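Local coordinates for protein phosphoserine aminotransferase (Bacillus alcalophilus, PDB 4AZJ) that catalyses the reversible pyridoxal-phosphate-dependent transamination between phosphoserine and 2-oxoglutarate, giving 3-phosphohydroxypyruvate and glutamate in the second step of serine biosynthesis, at residues A9-L14 with G193-L198; N125-I130 with T152-Q157; T148-I153 with M173-L178. One frame throughout, in Å; residues are numbered along the deposited sequence.

Interaction 1: A9-L14 with G193-L198. With PLP (pyridoxal-5'-phosphate), chain D; SEP (phosphoserine), chain C.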
loop_
_atom_site.group_PDB
_atom_site.type_symbol
_atom_site.label_atom_id
_atom_site.label_comp_id
_atom_site.label_asym_id
_atom_site.label_seq_id
_atom_site.Cartn_x
_atom_site.Cartn_y
_atom_site.Cartn_z
ATOM N N ALA A 9 10.776 -15.094 2.763
ATOM C CA ALA A 9 10.682 -14.418 4.047
ATOM C C ALA A 9 9.625 -13.316 4.110
ATOM O O ALA A 9 9.426 -12.761 5.165
ATOM C CB ALA A 9 12.020 -13.836 4.413
ATOM N N GLY A 10 9.004 -13.016 2.980
ATOM C CA GLY A 10 7.985 -11.971 2.915
ATOM C C GLY A 10 8.257 -11.019 1.777
ATOM O O GLY A 10 9.328 -10.446 1.716
ATOM N N PRO A 11 7.316 -10.891 0.824
ATOM C CA PRO A 11 6.135 -11.757 0.687
ATOM C C PRO A 11 6.514 -13.217 0.678
ATOM O O PRO A 11 7.689 -13.592 0.542
ATOM C CB PRO A 11 5.535 -11.321 -0.661
ATOM C CG PRO A 11 6.042 -9.887 -0.830
ATOM C CD PRO A 11 7.417 -9.981 -0.322
ATOM N N SER A 12 5.495 -14.048 0.791
ATOM C CA SER A 12 5.711 -15.426 1.167
ATOM C C SER A 12 4.611 -16.308 0.616
ATOM O O SER A 12 3.717 -15.876 -0.085
ATOM C CB SER A 12 5.796 -15.521 2.694
ATOM O OG SER A 12 4.626 -14.994 3.284
ATOM N N ALA A 13 4.727 -17.587 0.919
ATOM C CA ALA A 13 3.759 -18.556 0.495
ATOM C C ALA A 13 2.361 -18.191 0.979
ATOM O O ALA A 13 2.178 -17.776 2.118
ATOM C CB ALA A 13 4.178 -19.905 1.068
ATOM N N LEU A 14 1.383 -18.393 0.100
ATOM C CA LEU A 14 -0.012 -18.198 0.451
ATOM C C LEU A 14 -0.714 -19.548 0.450
ATOM O O LEU A 14 -0.290 -20.509 -0.217
ATOM C CB LEU A 14 -0.672 -17.220 -0.543
ATOM C CG LEU A 14 -0.205 -15.773 -0.324
ATOM C CD1 LEU A 14 -0.555 -14.953 -1.524
ATOM C CD2 LEU A 14 -0.842 -15.174 0.916
ATOM N N GLY A 193 3.267 -5.985 9.113
ATOM C CA GLY A 193 3.095 -6.044 7.668
ATOM C C GLY A 193 2.380 -7.341 7.361
ATOM O O GLY A 193 2.694 -8.371 7.947
ATOM N N ALA A 194 1.439 -7.359 6.439
ATOM C CA ALA A 194 0.653 -8.567 6.241
ATOM C C ALA A 194 1.413 -9.667 5.526
ATOM O O ALA A 194 1.000 -10.811 5.606
ATOM C CB ALA A 194 -0.603 -8.251 5.452
ATOM N N GLN A 195 2.483 -9.315 4.810
ATOM C CA GLN A 195 3.077 -10.213 3.827
ATOM C C GLN A 195 3.895 -11.363 4.389
ATOM O O GLN A 195 4.490 -12.103 3.619
ATOM C CB GLN A 195 3.923 -9.414 2.852
ATOM C CG GLN A 195 5.185 -8.759 3.405
ATOM C CD GLN A 195 4.989 -7.390 4.012
ATOM O OE1 GLN A 195 3.878 -6.927 4.190
ATOM N NE2 GLN A 195 6.089 -6.734 4.299
ATOM N N LYS A 196 3.945 -11.547 5.695
ATOM C CA LYS A 196 4.533 -12.810 6.221
ATOM C C LYS A 196 3.495 -13.866 6.496
ATOM O O LYS A 196 3.564 -14.976 5.963
ATOM C CB LYS A 196 5.307 -12.551 7.496
ATOM C CG LYS A 196 6.619 -11.939 7.292
ATOM C CD LYS A 196 6.591 -10.476 7.155
ATOM C CE LYS A 196 7.986 -9.957 7.054
ATOM N NZ LYS A 196 7.886 -8.551 6.669
ATOM N N ASN A 197 2.509 -13.529 7.337
ATOM C CA ASN A 197 1.546 -14.492 7.844
ATOM C C ASN A 197 0.043 -14.178 7.651
ATOM O O ASN A 197 -0.815 -14.976 8.043
ATOM C CB ASN A 197 1.832 -14.646 9.343
ATOM C CG ASN A 197 1.994 -16.076 9.765
ATOM O OD1 ASN A 197 2.280 -16.977 8.958
ATOM N ND2 ASN A 197 1.778 -16.305 11.037
ATOM N N LEU A 198 -0.302 -13.042 7.040
ATOM C CA LEU A 198 -1.702 -12.632 6.949
ATOM C C LEU A 198 -2.199 -12.463 5.528
ATOM O O LEU A 198 -3.400 -12.355 5.298
ATOM C CB LEU A 198 -1.933 -11.322 7.663
ATOM C CG LEU A 198 -1.651 -11.342 9.163
ATOM C CD1 LEU A 198 -1.842 -9.984 9.757
ATOM C CD2 LEU A 198 -2.530 -12.392 9.854
HETATM N N1 PLP D . 9.534 -5.846 10.968
HETATM C C2 PLP D . 9.770 -7.158 10.845
HETATM C C2A PLP D . 9.775 -8.004 12.080
HETATM C C3 PLP D . 10.051 -7.689 9.531
HETATM O O3 PLP D . 10.290 -8.991 9.415
HETATM C C4 PLP D . 10.021 -6.828 8.359
HETATM C C4A PLP D . 10.395 -7.348 7.021
HETATM C C5 PLP D . 9.734 -5.490 8.582
HETATM C C6 PLP D . 9.500 -5.048 9.877
HETATM C C5A PLP D . 9.668 -4.480 7.452
HETATM O O4P PLP D . 8.372 -4.624 6.812
HETATM P P PLP D . 7.976 -3.708 5.528
HETATM O O1P PLP D . 6.561 -4.100 5.267
HETATM O O2P PLP D . 8.941 -4.115 4.472
HETATM O O3P PLP D . 8.170 -2.252 5.943
HETATM N N SEP C . 11.243 -8.419 6.990
HETATM C CA SEP C . 11.701 -9.064 5.786
HETATM C CB SEP C . 11.979 -8.129 4.609
HETATM O OG SEP C . 13.241 -7.484 4.752
HETATM C C SEP C . 12.886 -9.958 6.070
HETATM O O SEP C . 13.357 -10.568 5.089
HETATM O OXT SEP C . 13.312 -10.062 7.244
HETATM P P SEP C . 13.907 -6.700 3.557
HETATM O O1P SEP C . 14.297 -7.700 2.487
HETATM O O2P SEP C . 12.861 -5.740 2.999
HETATM O O3P SEP C . 15.101 -6.042 4.202
HETATM O O HOH W 1 8.671 -8.452 3.730
HETATM O O HOH W 2 3.515 -17.490 4.365
#
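With chi1 near +60° in both Ser-12 (57°) and Gln-195 (67°), the Ser-12 hydroxyl is set between its own backbone N and carbonyl carbon, facing the carbonyls of Gln-195 and Lys-196, while the Gln-195 chain bends at chi2 to carry its amide toward the cofactor phosphate. Ser-12 OG stands 2.9 Å from Lys-196 O and equally close to Gln-195 O, so its single proton has two acceptors within reach. Gln-195 O also receives the CA-H of Pro-11, with CA 3.4 Å away, in the loop kinked by the cis peptide bond before that proline. The backbone angles of Gly-10 already call for glycine, and a CB there would also crowd Lys-196 CE.

Gln-195 NE2 donates to PLP O1P at 2.8 Å. A water takes protons from Gln-195 NE2 and from Lys-196 NZ, and makes a weak bond to Gly-10 O. Lys-196 is the residue that carries pyridoxal phosphate as a Schiff base, but here the cofactor C4A is joined to phosphoserine N, 1.4 Å away, as in an external aldimine, and the lysine side chain runs past Ala-9 O, with CG 3.6 Å from it, toward the cofactor.

The 9-14 loop, between strand 5-6 and helix 16-24, thus covers the loop following strand 189-193; Leu-14 and Leu-198 both pack on helix 241-257, and Ala-9 rests on strand 333-336.

Interaction 2: N125-I130 with T152-Q157. With PLP (pyridoxal-5'-phosphate), chain D; SEP (phosphoserine), chain C.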
loop_
_atom_site.group_PDB
_atom_site.type_symbol
_atom_site.label_atom_id
_atom_site.label_comp_id
_atom_site.label_asym_id
_atom_site.label_seq_id
_atom_site.Cartn_x
_atom_site.Cartn_y
_atom_site.Cartn_z
ATOM N N ASN A 125 25.272 -10.323 22.514
ATOM C CA ASN A 125 25.170 -11.779 22.346
ATOM C C ASN A 125 24.790 -12.115 20.887
ATOM O O ASN A 125 24.237 -13.192 20.630
ATOM C CB ASN A 125 24.114 -12.336 23.307
ATOM C CG ASN A 125 24.149 -13.854 23.413
ATOM O OD1 ASN A 125 25.218 -14.453 23.298
ATOM N ND2 ASN A 125 22.982 -14.484 23.635
ATOM N N SER A 126 25.126 -11.214 19.954
ATOM C CA SER A 126 24.887 -11.370 18.511
ATOM C C SER A 126 23.423 -11.664 18.173
ATOM O O SER A 126 23.104 -12.340 17.200
ATOM C CB SER A 126 25.759 -12.496 17.937
ATOM O OG SER A 126 27.130 -12.325 18.285
ATOM N N TYR A 127 22.522 -11.134 18.976
ATOM C CA TYR A 127 21.106 -11.388 18.804
ATOM C C TYR A 127 20.783 -12.878 18.672
ATOM O O TYR A 127 20.012 -13.282 17.820
ATOM C CB TYR A 127 20.580 -10.592 17.598
ATOM C CG TYR A 127 20.585 -9.089 17.808
ATOM C CD1 TYR A 127 19.983 -8.531 18.931
ATOM C CD2 TYR A 127 21.165 -8.239 16.889
ATOM C CE1 TYR A 127 19.945 -7.159 19.118
ATOM C CE2 TYR A 127 21.136 -6.837 17.089
ATOM C CZ TYR A 127 20.517 -6.335 18.193
ATOM O OH TYR A 127 20.463 -4.967 18.411
ATOM N N GLN A 128 21.366 -13.689 19.550
ATOM C CA GLN A 128 21.117 -15.129 19.571
ATOM C C GLN A 128 20.032 -15.477 20.561
ATOM O O GLN A 128 19.611 -16.616 20.668
ATOM C CB GLN A 128 22.435 -15.884 19.885
ATOM C CG GLN A 128 23.420 -15.729 18.792
ATOM C CD GLN A 128 24.662 -16.579 18.979
ATOM O OE1 GLN A 128 24.954 -17.488 18.198
ATOM N NE2 GLN A 128 25.392 -16.283 20.008
ATOM N N SER A 129 19.558 -14.488 21.316
ATOM C CA SER A 129 18.607 -14.772 22.367
ATOM C C SER A 129 17.653 -13.608 22.670
ATOM O O SER A 129 17.868 -12.465 22.242
ATOM C CB SER A 129 19.343 -15.152 23.646
ATOM O OG SER A 129 20.069 -14.037 24.131
ATOM N N ILE A 130 16.590 -13.949 23.374
ATOM C CA ILE A 130 15.676 -12.964 23.951
ATOM C C ILE A 130 16.134 -12.714 25.392
ATOM O O ILE A 130 16.398 -13.662 26.143
ATOM C CB ILE A 130 14.242 -13.495 23.978
ATOM C CG1 ILE A 130 13.806 -13.962 22.581
ATOM C CG2 ILE A 130 13.280 -12.446 24.533
ATOM C CD1 ILE A 130 13.876 -12.893 21.492
ATOM N N THR A 152 12.987 -11.517 12.633
ATOM C CA THR A 152 12.926 -12.253 11.378
ATOM C C THR A 152 14.281 -12.585 10.778
ATOM O O THR A 152 14.452 -13.642 10.176
ATOM C CB THR A 152 12.127 -11.404 10.368
ATOM O OG1 THR A 152 11.088 -10.715 11.065
ATOM C CG2 THR A 152 11.536 -12.263 9.223
ATOM N N ILE A 153 15.211 -11.652 10.874
ATOM C CA ILE A 153 16.537 -11.812 10.319
ATOM C C ILE A 153 17.427 -12.758 11.119
ATOM O O ILE A 153 18.201 -13.516 10.503
ATOM C CB ILE A 153 17.190 -10.433 10.140
ATOM C CG1 ILE A 153 16.501 -9.725 8.974
ATOM C CG2 ILE A 153 18.698 -10.558 9.834
ATOM C CD1 ILE A 153 16.850 -8.234 8.820
ATOM N N TYR A 154 17.274 -12.747 12.441
ATOM C CA TYR A 154 18.094 -13.568 13.331
ATOM C C TYR A 154 17.451 -14.869 13.744
ATOM O O TYR A 154 18.167 -15.779 14.221
ATOM C CB TYR A 154 18.551 -12.741 14.533
ATOM C CG TYR A 154 19.574 -11.715 14.135
ATOM C CD1 TYR A 154 20.881 -12.081 13.847
ATOM C CD2 TYR A 154 19.237 -10.382 13.991
ATOM C CE1 TYR A 154 21.822 -11.154 13.448
ATOM C CE2 TYR A 154 20.174 -9.444 13.596
ATOM C CZ TYR A 154 21.477 -9.834 13.331
ATOM O OH TYR A 154 22.438 -8.926 12.910
ATOM N N GLY A 155 16.162 -15.053 13.520
ATOM C CA GLY A 155 15.534 -16.319 13.829
ATOM C C GLY A 155 15.320 -16.601 15.294
ATOM O O GLY A 155 15.323 -17.750 15.733
ATOM N N THR A 156 15.084 -15.549 16.079
ATOM C CA THR A 156 14.726 -15.690 17.479
ATOM C C THR A 156 13.321 -15.150 17.721
ATOM O O THR A 156 12.815 -14.358 16.924
ATOM C CB THR A 156 15.670 -14.936 18.385
ATOM O OG1 THR A 156 15.631 -13.536 18.090
ATOM C CG2 THR A 156 17.077 -15.403 18.225
ATOM N N GLN A 157 12.711 -15.548 18.826
ATOM C CA GLN A 157 11.321 -15.251 19.068
ATOM C C GLN A 157 11.005 -15.270 20.543
ATOM O O GLN A 157 11.475 -16.156 21.291
ATOM C CB GLN A 157 10.459 -16.284 18.355
ATOM C CG GLN A 157 8.964 -16.067 18.421
ATOM C CD GLN A 157 8.191 -17.185 17.717
ATOM O OE1 GLN A 157 8.655 -18.341 17.651
ATOM N NE2 GLN A 157 7.004 -16.866 17.207
HETATM N N1 PLP D . 9.534 -5.846 10.968
HETATM C C2 PLP D . 9.770 -7.158 10.845
HETATM C C2A PLP D . 9.775 -8.004 12.080
HETATM C C3 PLP D . 10.051 -7.689 9.531
HETATM O O3 PLP D . 10.290 -8.991 9.415
HETATM C C4 PLP D . 10.021 -6.828 8.359
HETATM C C4A PLP D . 10.395 -7.348 7.021
HETATM C C5 PLP D . 9.734 -5.490 8.582
HETATM C C6 PLP D . 9.500 -5.048 9.877
HETATM C C5A PLP D . 9.668 -4.480 7.452
HETATM O O4P PLP D . 8.372 -4.624 6.812
HETATM P P PLP D . 7.976 -3.708 5.528
HETATM O O1P PLP D . 6.561 -4.100 5.267
HETATM O O2P PLP D . 8.941 -4.115 4.472
HETATM O O3P PLP D . 8.170 -2.252 5.943
HETATM N N SEP C . 11.243 -8.419 6.990
HETATM C CA SEP C . 11.701 -9.064 5.786
HETATM C CB SEP C . 11.979 -8.129 4.609
HETATM O OG SEP C . 13.241 -7.484 4.752
HETATM C C SEP C . 12.886 -9.958 6.070
HETATM O O SEP C . 13.357 -10.568 5.089
HETATM O OXT SEP C . 13.312 -10.062 7.244
HETATM P P SEP C . 13.907 -6.700 3.557
HETATM O O1P SEP C . 14.297 -7.700 2.487
HETATM O O2P SEP C . 12.861 -5.740 2.999
HETATM O O3P SEP C . 15.101 -6.042 4.202
HETATM O O HOH W 3 17.556 -12.146 19.258
#
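Tyr-127 and Tyr-154 meet where two pieces of chain run side by side in nearly the same direction, 10° apart end to end, with the CA atoms of Ser-129 and Thr-156 6.3 Å from one another. One is the loop after strand 115-121; the other is the turn and second strand of a small antiparallel hairpin, 150-151 with 156-157, in the PLP-binding domain of this class-V aminotransferase. Thr-152, at the start of that turn, binds the cofactor.

The two tyrosines pack at one end of the contact. Tyr-127 CB sits over one face of the Tyr-154 ring, 3.9 Å from its centroid and 15° off the normal, a CH-pi contact. The rings themselves meet obliquely, planes at 47°, with Tyr-127 CD2 over the same face and 3.6 Å from Tyr-154 CE2. In both residues CG lies beside the backbone N, which sends the two rings off to the same end of the contact. Tyr-127 OH is tied to Glu-104 of helix 101-113, which probably helps to fix this slant. Ile-153 CG2 lies over the other face of the Tyr-154 ring. Replacing Tyr-154 by an alanine would probably open a gap beneath Tyr-127 CB and leave the Tyr-127 ring without its aromatic neighbour.

Thr-156 fills the middle of the contact. Its methyl CG2 nestles against the carbonyls of Tyr-127 and Gln-128, 3.6 Å from Tyr-127 O, while its hydroxyl, on another branch, is hydrogen-bonded to Asn-151 ND2 and to a water, 2.6 Å from OG1, that also reaches Ser-129 O. Ile-130 and Thr-156 lie side by side, pointing opposite ways, and Ile-130 CG1 comes to rest 3.5 Å from Gln-157 O.

Interaction 3: T148-I153 with M173-L178. With PLP (pyridoxal-5'-phosphate), chain D; SEP (phosphoserine), chain C.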
loop_
_atom_site.group_PDB
_atom_site.type_symbol
_atom_site.label_atom_id
_atom_site.label_comp_id
_atom_site.label_asym_id
_atom_site.label_seq_id
_atom_site.Cartn_x
_atom_site.Cartn_y
_atom_site.Cartn_z
ATOM N N THR A 148 9.980 -6.556 19.582
ATOM C CA THR A 148 9.838 -7.211 18.285
ATOM C C THR A 148 9.594 -8.683 18.603
ATOM O O THR A 148 10.503 -9.365 19.111
ATOM C CB THR A 148 11.088 -7.057 17.439
ATOM O OG1 THR A 148 11.442 -5.679 17.355
ATOM C CG2 THR A 148 10.865 -7.563 16.025
ATOM N N SER A 149 8.381 -9.180 18.393
ATOM C CA SER A 149 8.039 -10.517 18.913
ATOM C C SER A 149 8.860 -11.613 18.234
ATOM O O SER A 149 9.256 -12.586 18.870
ATOM C CB SER A 149 6.569 -10.825 18.739
ATOM O OG SER A 149 6.176 -10.622 17.396
ATOM N N ASN A 150 9.090 -11.469 16.937
ATOM C CA ASN A 150 9.828 -12.433 16.144
ATOM C C ASN A 150 10.845 -11.656 15.338
ATOM O O ASN A 150 10.518 -10.754 14.540
ATOM C CB ASN A 150 8.879 -13.255 15.272
ATOM C CG ASN A 150 9.583 -14.404 14.593
ATOM O OD1 ASN A 150 9.797 -15.448 15.215
ATOM N ND2 ASN A 150 9.953 -14.219 13.348
ATOM N N ASN A 151 12.110 -11.974 15.579
ATOM C CA ASN A 151 13.220 -11.260 14.991
ATOM C C ASN A 151 13.607 -11.963 13.708
ATOM O O ASN A 151 14.415 -12.883 13.691
ATOM C CB ASN A 151 14.372 -11.178 16.002
ATOM C CG ASN A 151 13.927 -10.548 17.280
ATOM O OD1 ASN A 151 13.726 -9.326 17.323
ATOM N ND2 ASN A 151 13.655 -11.357 18.292
ATOM N N THR A 152 12.987 -11.517 12.633
ATOM C CA THR A 152 12.926 -12.253 11.378
ATOM C C THR A 152 14.281 -12.585 10.778
ATOM O O THR A 152 14.452 -13.642 10.176
ATOM C CB THR A 152 12.127 -11.404 10.368
ATOM O OG1 THR A 152 11.088 -10.715 11.065
ATOM C CG2 THR A 152 11.536 -12.263 9.223
ATOM N N ILE A 153 15.211 -11.652 10.874
ATOM C CA ILE A 153 16.537 -11.812 10.319
ATOM C C ILE A 153 17.427 -12.758 11.119
ATOM O O ILE A 153 18.201 -13.516 10.503
ATOM C CB ILE A 153 17.190 -10.433 10.140
ATOM C CG1 ILE A 153 16.501 -9.725 8.974
ATOM C CG2 ILE A 153 18.698 -10.558 9.834
ATOM C CD1 ILE A 153 16.850 -8.234 8.820
ATOM N N MET A 173 4.927 -7.415 15.405
ATOM C CA MET A 173 4.657 -8.841 15.244
ATOM C C MET A 173 4.589 -9.229 13.776
ATOM O O MET A 173 3.944 -10.227 13.407
ATOM C CB MET A 173 3.350 -9.212 15.977
ATOM C CG MET A 173 3.400 -8.923 17.473
ATOM S SD MET A 173 2.042 -9.735 18.298
ATOM C CE MET A 173 2.510 -9.459 20.040
ATOM N N SER A 174 5.251 -8.466 12.917
ATOM C CA SER A 174 5.178 -8.750 11.486
ATOM C C SER A 174 5.371 -10.228 11.143
ATOM O O SER A 174 4.645 -10.749 10.330
ATOM C CB SER A 174 6.224 -7.956 10.722
ATOM O OG SER A 174 5.988 -6.563 10.802
ATOM N N SER A 175 6.386 -10.864 11.721
ATOM C CA SER A 175 6.731 -12.190 11.250
ATOM C C SER A 175 6.183 -13.326 12.102
ATOM O O SER A 175 6.487 -14.480 11.814
ATOM C CB SER A 175 8.231 -12.284 10.998
ATOM O OG SER A 175 8.993 -11.892 12.125
ATOM N N ASP A 176 5.327 -13.044 13.084
ATOM C CA ASP A 176 4.653 -14.143 13.807
ATOM C C ASP A 176 3.205 -13.905 14.227
ATOM O O ASP A 176 2.597 -14.728 14.903
ATOM C CB ASP A 176 5.500 -14.668 14.988
ATOM C CG ASP A 176 5.485 -13.745 16.204
ATOM O OD1 ASP A 176 4.957 -12.619 16.110
ATOM O OD2 ASP A 176 6.016 -14.114 17.264
ATOM N N ILE A 177 2.611 -12.792 13.790
ATOM C CA ILE A 177 1.223 -12.560 14.120
ATOM C C ILE A 177 0.341 -13.681 13.602
ATOM O O ILE A 177 0.479 -14.138 12.475
ATOM C CB ILE A 177 0.758 -11.174 13.584
ATOM C CG1 ILE A 177 -0.656 -10.889 14.106
ATOM C CG2 ILE A 177 0.827 -11.098 12.094
ATOM C CD1 ILE A 177 -0.732 -10.783 15.600
ATOM N N LEU A 178 -0.559 -14.158 14.455
ATOM C CA LEU A 178 -1.498 -15.213 14.109
ATOM C C LEU A 178 -0.818 -16.519 13.723
ATOM O O LEU A 178 -1.360 -17.320 12.966
ATOM C CB LEU A 178 -2.539 -14.751 13.083
ATOM C CG LEU A 178 -3.832 -15.565 12.937
ATOM C CD1 LEU A 178 -4.365 -16.214 14.174
ATOM C CD2 LEU A 178 -4.909 -14.693 12.298
HETATM N N1 PLP D . 9.534 -5.846 10.968
HETATM C C2 PLP D . 9.770 -7.158 10.845
HETATM C C2A PLP D . 9.775 -8.004 12.080
HETATM C C3 PLP D . 10.051 -7.689 9.531
HETATM O O3 PLP D . 10.290 -8.991 9.415
HETATM C C4 PLP D . 10.021 -6.828 8.359
HETATM C C4A PLP D . 10.395 -7.348 7.021
HETATM C C5 PLP D . 9.734 -5.490 8.582
HETATM C C6 PLP D . 9.500 -5.048 9.877
HETATM C C5A PLP D . 9.668 -4.480 7.452
HETATM O O4P PLP D . 8.372 -4.624 6.812
HETATM P P PLP D . 7.976 -3.708 5.528
HETATM O O1P PLP D . 6.561 -4.100 5.267
HETATM O O2P PLP D . 8.941 -4.115 4.472
HETATM O O3P PLP D . 8.170 -2.252 5.943
HETATM N N SEP C . 11.243 -8.419 6.990
HETATM C CA SEP C . 11.701 -9.064 5.786
HETATM C CB SEP C . 11.979 -8.129 4.609
HETATM O OG SEP C . 13.241 -7.484 4.752
HETATM C C SEP C . 12.886 -9.958 6.070
HETATM O O SEP C . 13.357 -10.568 5.089
HETATM O OXT SEP C . 13.312 -10.062 7.244
HETATM P P SEP C . 13.907 -6.700 3.557
HETATM O O1P SEP C . 14.297 -7.700 2.487
HETATM O O2P SEP C . 12.861 -5.740 2.999
HETATM O O3P SEP C . 15.101 -6.042 4.202
HETATM O O HOH W 4 7.793 -9.916 14.306
#
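Ser-175 points its hydroxyl between Asn-150 and Thr-152, and beside it the carboxylate of Asp-176 lies obliquely across the Asn-150 side chain, the carboxylate and amide planes being 35° apart. Asn-150 holds CG opposite its backbone N (chi1 -171°), and this brings its amide alongside Ser-175. Asn-150 ND2 then donates almost straight to Ser-175 OG at 2.8 Å, with the serine oxygen close to the amide plane; the same amide group is further held by Asn-298 through ND2 and by Ser-295 through OD1. Ser-175 OG is in turn hydrogen-bonded to Thr-152 OG1 at 2.6 Å, and Thr-152 OG1 to PLP O3 at 2.5 Å. The result is a chain of hydrogen bonds from a buried amide to the 3-hydroxyl oxygen of the cofactor, in which Ser-175 probably helps to position Thr-152 from the second shell.

At the other end, Ser-149 OG donates to Asp-176 OD1 at 2.7 Å, reaching it on the syn side but tilted 33° out of the carboxylate plane. Ser-149 OG also lies 3.3 Å from Met-173 CG, where the methionine chain leaves extended. The charge of Asp-176 is probably balanced mainly by Arg-180, which forms a salt bridge with OD2, and Gln-157 NE2 donates to the same oxygen. Between the backbones, a water donates to Asn-150 O and accepts from Ser-175 N.

Ser-149 follows strand 142-148 and Met-173 follows strand 169-172, parallel neighbours in the central seven-stranded sheet, so the contact joins the loops that leave the C-terminal ends of these strands, where fold-type I enzymes bind PLP. Strand 298-302 packs on Thr-152 and Ser-175, while Ile-177 and Leu-178 pack on helix 44-61.

Overall arrangement
From the N terminus, the 9-14 loop waits until 193-198 for its partner, so interaction 1 closes a loop of about 180 residues in which both other contacts nest. Within it, interaction 2 joins 125-130 to the hairpin at 152-157; interaction 3 begins at 148, before that loop has closed, so the two overlap, sharing Thr-152 and Ile-153, and it runs on to 173-178. The hairpin strands 150-151 and 156-157 join interactions 2 and 3, while Asn-197 ND2 meets Ile-177 O to connect interaction 3 with interaction 1. Together they tie the N-terminal loop and the loops after the central strands round the cofactor and phosphoserine, with 125-130 packed against the outlying hairpin.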